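Local coordinates for protein Rho guanyl nucleotide exchange factor (Rom2), putative (Aspergillus fumigatus Af293, PDB 5O51) that probably acts as a guanine-nucleotide exchange factor for Rho-type GTPases, this chain being its CNH domain, a seven-bladed beta-propeller, at residues 307-310 with 316-319; 210-215 with 240-245. One frame throughout, in Å; residues are numbered along the deposited sequence.

Interaction 1. Residues 307-310 with 316-319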
loop_
_atom_site.group_PDB
_atom_site.type_symbol
_atom_site.label_atom_id
_atom_site.label_comp_id
_atom_site.label_asym_id
_atom_site.label_seq_id
_atom_site.Cartn_x
_atom_site.Cartn_y
_atom_site.Cartn_z
ATOM N N ILE A 307 -2.005 -3.038 14.645
ATOM C CA ILE A 307 -1.022 -2.195 13.938
ATOM C C ILE A 307 -1.304 -2.258 12.469
ATOM O O ILE A 307 -1.478 -3.339 11.968
ATOM C CB ILE A 307 0.427 -2.679 14.169
ATOM C CG1 ILE A 307 0.785 -2.495 15.644
ATOM C CG2 ILE A 307 1.366 -1.923 13.148
ATOM C CD1 ILE A 307 2.016 -3.278 16.140
ATOM N N ARG A 308 -1.416 -1.112 11.805
ATOM C CA ARG A 308 -1.699 -0.997 10.341
ATOM C C ARG A 308 -0.606 -0.067 9.752
ATOM O O ARG A 308 -0.517 1.107 10.171
ATOM C CB ARG A 308 -3.041 -0.260 10.132
ATOM C CG ARG A 308 -4.271 -1.054 10.506
ATOM C CD ARG A 308 -5.350 -0.176 11.167
ATOM N NE ARG A 308 -5.102 -0.009 12.588
ATOM C CZ ARG A 308 -5.532 0.955 13.379
ATOM N NH1 ARG A 308 -6.267 1.980 12.947
ATOM N NH2 ARG A 308 -5.199 0.911 14.641
ATOM N N MET A 309 0.177 -0.536 8.790
ATOM C CA MET A 309 1.056 0.384 8.081
ATOM C C MET A 309 0.239 1.313 7.178
ATOM O O MET A 309 -0.516 0.851 6.340
ATOM C CB MET A 309 2.107 -0.375 7.265
ATOM C CG MET A 309 3.223 0.550 6.756
ATOM S SD MET A 309 4.357 -0.223 5.594
ATOM C CE MET A 309 3.539 0.370 4.075
ATOM N N LEU A 310 0.382 2.631 7.323
ATOM C CA LEU A 310 -0.440 3.562 6.503
ATOM C C LEU A 310 0.195 4.051 5.205
ATOM O O LEU A 310 -0.466 4.092 4.201
ATOM C CB LEU A 310 -0.919 4.761 7.323
ATOM C CG LEU A 310 -1.757 4.391 8.559
ATOM C CD1 LEU A 310 -1.894 5.609 9.439
ATOM C CD2 LEU A 310 -3.104 3.781 8.148
ATOM N N GLU A 316 9.235 9.378 5.685
ATOM C CA GLU A 316 8.864 8.692 6.906
ATOM C C GLU A 316 7.957 7.523 6.611
ATOM O O GLU A 316 7.481 7.364 5.515
ATOM C CB GLU A 316 8.157 9.676 7.877
ATOM C CG GLU A 316 7.016 10.449 7.223
ATOM C CD GLU A 316 6.430 11.569 8.086
ATOM O OE1 GLU A 316 6.763 11.683 9.291
ATOM O OE2 GLU A 316 5.593 12.327 7.547
ATOM N N ILE A 317 7.765 6.695 7.608
ATOM C CA ILE A 317 6.738 5.639 7.572
ATOM C C ILE A 317 5.683 6.026 8.577
ATOM O O ILE A 317 5.965 6.171 9.760
ATOM C CB ILE A 317 7.342 4.265 7.969
ATOM C CG1 ILE A 317 8.501 3.970 7.042
ATOM C CG2 ILE A 317 6.280 3.166 7.896
ATOM C CD1 ILE A 317 9.497 2.968 7.605
ATOM N N LEU A 318 4.457 6.195 8.095
ATOM C CA LEU A 318 3.310 6.468 8.955
ATOM C C LEU A 318 2.519 5.163 9.228
ATOM O O LEU A 318 2.279 4.336 8.296
ATOM C CB LEU A 318 2.432 7.541 8.288
ATOM C CG LEU A 318 3.114 8.873 7.961
ATOM C CD1 LEU A 318 2.257 9.804 7.164
ATOM C CD2 LEU A 318 3.463 9.513 9.300
ATOM N N TYR A 319 2.107 4.988 10.487
ATOM C CA TYR A 319 1.373 3.799 10.890
ATOM C C TYR A 319 0.426 4.128 12.027
ATOM O O TYR A 319 0.546 5.178 12.595
ATOM C CB TYR A 319 2.341 2.634 11.239
ATOM C CG TYR A 319 3.051 2.765 12.564
ATOM C CD1 TYR A 319 4.101 3.641 12.727
ATOM C CD2 TYR A 319 2.633 2.044 13.689
ATOM C CE1 TYR A 319 4.738 3.808 13.963
ATOM C CE2 TYR A 319 3.275 2.171 14.921
ATOM C CZ TYR A 319 4.358 3.052 15.037
ATOM O OH TYR A 319 5.042 3.217 16.264
#
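Residues 307-310 and 316-319 are the two arms of a beta hairpin, their axes 4.6 Å apart at closest and inclined at 140°. Met-309 and Tyr-319 form an antiparallel non-hydrogen-bonded pair, CA to CA 4.4 Å. Beside it, Leu-310 N donates to Leu-318 O at 2.7 Å, a short but bent bond (144° at the hydrogen). Leu-318 also shares a backbone bond with His-311, and Leu-310 has a helix-like backbone, consistent with a classic beta bulge. Arg-308 O receives a CA-H contact from Tyr-319 CA at 3.4 Å.

Tyr-319 CG stands between its backbone N and carbonyl carbon (chi1 75°), which brings the ring alongside Ile-307; ring atom CD2 lies 4.2 Å from Ile-307 CG2, and the two side chains point the same way. Met-309 crosses Ile-317, CG to CG2 4.2 Å. Leu-310 lays CD1 along the opposing main chain, 3.8 Å from Tyr-319 C.

Phe-283 of strand 279-284, in the preceding blade, packs on Ile-307, Met-309, Ile-317 and Tyr-319, whereas Leu-310 and Leu-318 meet Leu-25 of strand 22-28 in the next blade, and the Arg-308 guanidinium binds the backbone O of Asn-306 and salt-bridges Asp-328 of strand 327-333.

Interaction 2. Residues 210-215 with 240-245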
loop_
_atom_site.group_PDB
_atom_site.type_symbol
_atom_site.label_atom_id
_atom_site.label_comp_id
_atom_site.label_asym_id
_atom_site.label_seq_id
_atom_site.Cartn_x
_atom_site.Cartn_y
_atom_site.Cartn_z
ATOM N N SER A 210 5.245 -16.872 -14.538
ATOM C CA SER A 210 5.697 -16.766 -13.167
ATOM C C SER A 210 7.003 -15.967 -13.148
ATOM O O SER A 210 7.719 -15.933 -14.142
ATOM C CB SER A 210 5.914 -18.143 -12.531
ATOM O OG SER A 210 7.302 -18.437 -12.578
ATOM N N LEU A 211 7.293 -15.318 -12.022
ATOM C CA LEU A 211 8.544 -14.582 -11.839
ATOM C C LEU A 211 9.717 -15.456 -11.457
ATOM O O LEU A 211 10.864 -15.241 -11.888
ATOM C CB LEU A 211 8.363 -13.542 -10.717
ATOM C CG LEU A 211 9.462 -12.479 -10.555
ATOM C CD1 LEU A 211 9.115 -11.228 -11.329
ATOM C CD2 LEU A 211 9.660 -12.125 -9.097
ATOM N N LEU A 212 9.492 -16.366 -10.533
ATOM C CA LEU A 212 10.582 -17.249 -10.097
ATOM C C LEU A 212 10.853 -18.314 -11.172
ATOM O O LEU A 212 9.923 -18.705 -11.889
ATOM C CB LEU A 212 10.195 -17.923 -8.788
ATOM C CG LEU A 212 10.047 -16.970 -7.586
ATOM C CD1 LEU A 212 9.776 -17.807 -6.373
ATOM C CD2 LEU A 212 11.310 -16.126 -7.388
ATOM N N ASP A 213 12.107 -18.751 -11.296
ATOM C CA ASP A 213 12.492 -19.798 -12.276
ATOM C C ASP A 213 12.384 -21.209 -11.657
ATOM O O ASP A 213 13.134 -21.536 -10.725
ATOM C CB ASP A 213 13.921 -19.559 -12.716
ATOM C CG ASP A 213 14.366 -20.454 -13.915
ATOM O OD1 ASP A 213 14.092 -21.690 -13.973
ATOM O OD2 ASP A 213 15.071 -19.901 -14.782
ATOM N N GLN A 214 11.494 -22.044 -12.203
ATOM C CA GLN A 214 11.345 -23.474 -11.783
ATOM C C GLN A 214 12.634 -24.335 -11.594
ATOM O O GLN A 214 12.622 -25.281 -10.805
ATOM C CB GLN A 214 10.376 -24.207 -12.732
ATOM C CG GLN A 214 10.842 -24.252 -14.200
ATOM C CD GLN A 214 10.629 -25.596 -14.918
ATOM O OE1 GLN A 214 11.578 -26.178 -15.457
ATOM N NE2 GLN A 214 9.383 -26.081 -14.941
ATOM N N ALA A 215 13.717 -24.032 -12.307
ATOM C CA ALA A 215 14.988 -24.786 -12.169
ATOM C C ALA A 215 15.863 -24.408 -10.947
ATOM O O ALA A 215 16.779 -25.165 -10.563
ATOM C CB ALA A 215 15.828 -24.655 -13.431
ATOM N N PHE A 240 16.081 -7.610 -7.017
ATOM C CA PHE A 240 14.804 -7.322 -6.342
ATOM C C PHE A 240 14.699 -8.027 -5.001
ATOM O O PHE A 240 15.016 -9.218 -4.910
ATOM C CB PHE A 240 13.689 -7.822 -7.197
ATOM C CG PHE A 240 13.617 -7.148 -8.527
ATOM C CD1 PHE A 240 14.459 -7.540 -9.572
ATOM C CD2 PHE A 240 12.698 -6.140 -8.762
ATOM C CE1 PHE A 240 14.380 -6.932 -10.827
ATOM C CE2 PHE A 240 12.604 -5.532 -10.017
ATOM C CZ PHE A 240 13.445 -5.922 -11.046
ATOM N N LEU A 241 14.266 -7.298 -3.979
ATOM C CA LEU A 241 13.896 -7.868 -2.694
ATOM C C LEU A 241 12.447 -8.227 -2.733
ATOM O O LEU A 241 11.609 -7.328 -2.928
ATOM C CB LEU A 241 14.141 -6.909 -1.550
ATOM C CG LEU A 241 13.676 -7.388 -0.131
ATOM C CD1 LEU A 241 14.458 -8.621 0.286
ATOM C CD2 LEU A 241 13.895 -6.305 0.890
ATOM N N LEU A 242 12.160 -9.523 -2.575
ATOM C CA LEU A 242 10.813 -10.080 -2.602
ATOM C C LEU A 242 10.343 -10.374 -1.184
ATOM O O LEU A 242 11.067 -11.026 -0.410
ATOM C CB LEU A 242 10.832 -11.348 -3.425
ATOM C CG LEU A 242 11.180 -11.182 -4.936
ATOM C CD1 LEU A 242 11.088 -12.571 -5.582
ATOM C CD2 LEU A 242 10.210 -10.315 -5.718
ATOM N N ASN A 243 9.158 -9.890 -0.841
ATOM C CA ASN A 243 8.616 -9.953 0.525
ATOM C C ASN A 243 7.233 -10.628 0.505
ATOM O O ASN A 243 6.271 -10.154 -0.137
ATOM C CB ASN A 243 8.506 -8.578 1.202
ATOM C CG ASN A 243 9.834 -7.837 1.280
ATOM O OD1 ASN A 243 10.716 -8.122 2.095
ATOM N ND2 ASN A 243 9.970 -6.828 0.438
ATOM N N TYR A 244 7.175 -11.779 1.147
ATOM C CA TYR A 244 5.935 -12.535 1.326
ATOM C C TYR A 244 5.626 -12.662 2.843
ATOM O O TYR A 244 6.500 -12.395 3.707
ATOM C CB TYR A 244 6.073 -13.927 0.752
ATOM C CG TYR A 244 6.631 -14.167 -0.677
ATOM C CD1 TYR A 244 7.913 -13.859 -0.990
ATOM C CD2 TYR A 244 5.873 -14.844 -1.630
ATOM C CE1 TYR A 244 8.432 -14.117 -2.239
ATOM C CE2 TYR A 244 6.374 -15.113 -2.895
ATOM C CZ TYR A 244 7.681 -14.776 -3.184
ATOM O OH TYR A 244 8.293 -15.035 -4.422
ATOM N N SER A 245 4.394 -13.066 3.192
ATOM C CA SER A 245 4.027 -13.160 4.593
ATOM C C SER A 245 4.954 -14.122 5.334
ATOM O O SER A 245 5.162 -13.954 6.513
ATOM C CB SER A 245 2.563 -13.560 4.808
ATOM O OG SER A 245 2.339 -14.882 4.283
#
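Just beyond Leu-212, which packs on Leu-242 and Tyr-244, the backbone N of Ala-215 donates to Asp-213 OD1 at 2.9 Å. The bond is nearly straight (163°), and it meets the anti side of the carboxylate oxygen, 22° out of the carboxylate plane. This Asx turn bends the chain after the apolar contact, and a backbone bond between Asp-213 and Gly-255 ties the same residue to the loop between strands 247-251 and 264-265 of the next blade.

The contact itself is made by branch methyls. Leu-211 and Leu-242 reach toward each other tip to tip: CD2 of Leu-211 lies 3.8 Å from CD1 of Leu-242 and 3.9 Å from its CD2, touching both methyls of the fork. Leu-211 gets there with CG swung opposite its own backbone N (chi1 -168°).

Residues 210-215 leave the outermost strand of one four-stranded propeller blade, while residues 240-245 belong to the second strand of the next, so the leucines fill the wedge between adjacent blades. Leu-212 slides past Leu-242 in the opposite direction, its CD2 4.0 Å from Leu-242 CD1. Its other methyl, CD1, faces the phenol end of Tyr-244, 3.7 Å from the OH atom.

Phe-198 of strand 197-202 backs Leu-211, Leu-242 and the Tyr-244 ring, and Val-251 of strand 247-251 touches Leu-212 and Leu-242.

The two contacts lie about 25 Å apart between centres and about 10 Å at their nearest atoms, and they do not touch. Along the chain, interaction 2 is complete before interaction 1 begins, with the blade that runs from strand 272-276 to strand 298-303 coming between them. Interaction 1 pairs strands within the blade that closes the propeller ring, where strand 8-12 joins the three C-terminal strands; interaction 2 instead joins successive blades, its two segments meeting through side chains. The first is centred about 10 Å from the centre of the chain, the second about 19 Å. Nucleotide exchange would be expected of the RhoGEF domain of the full-length protein rather than of this propeller.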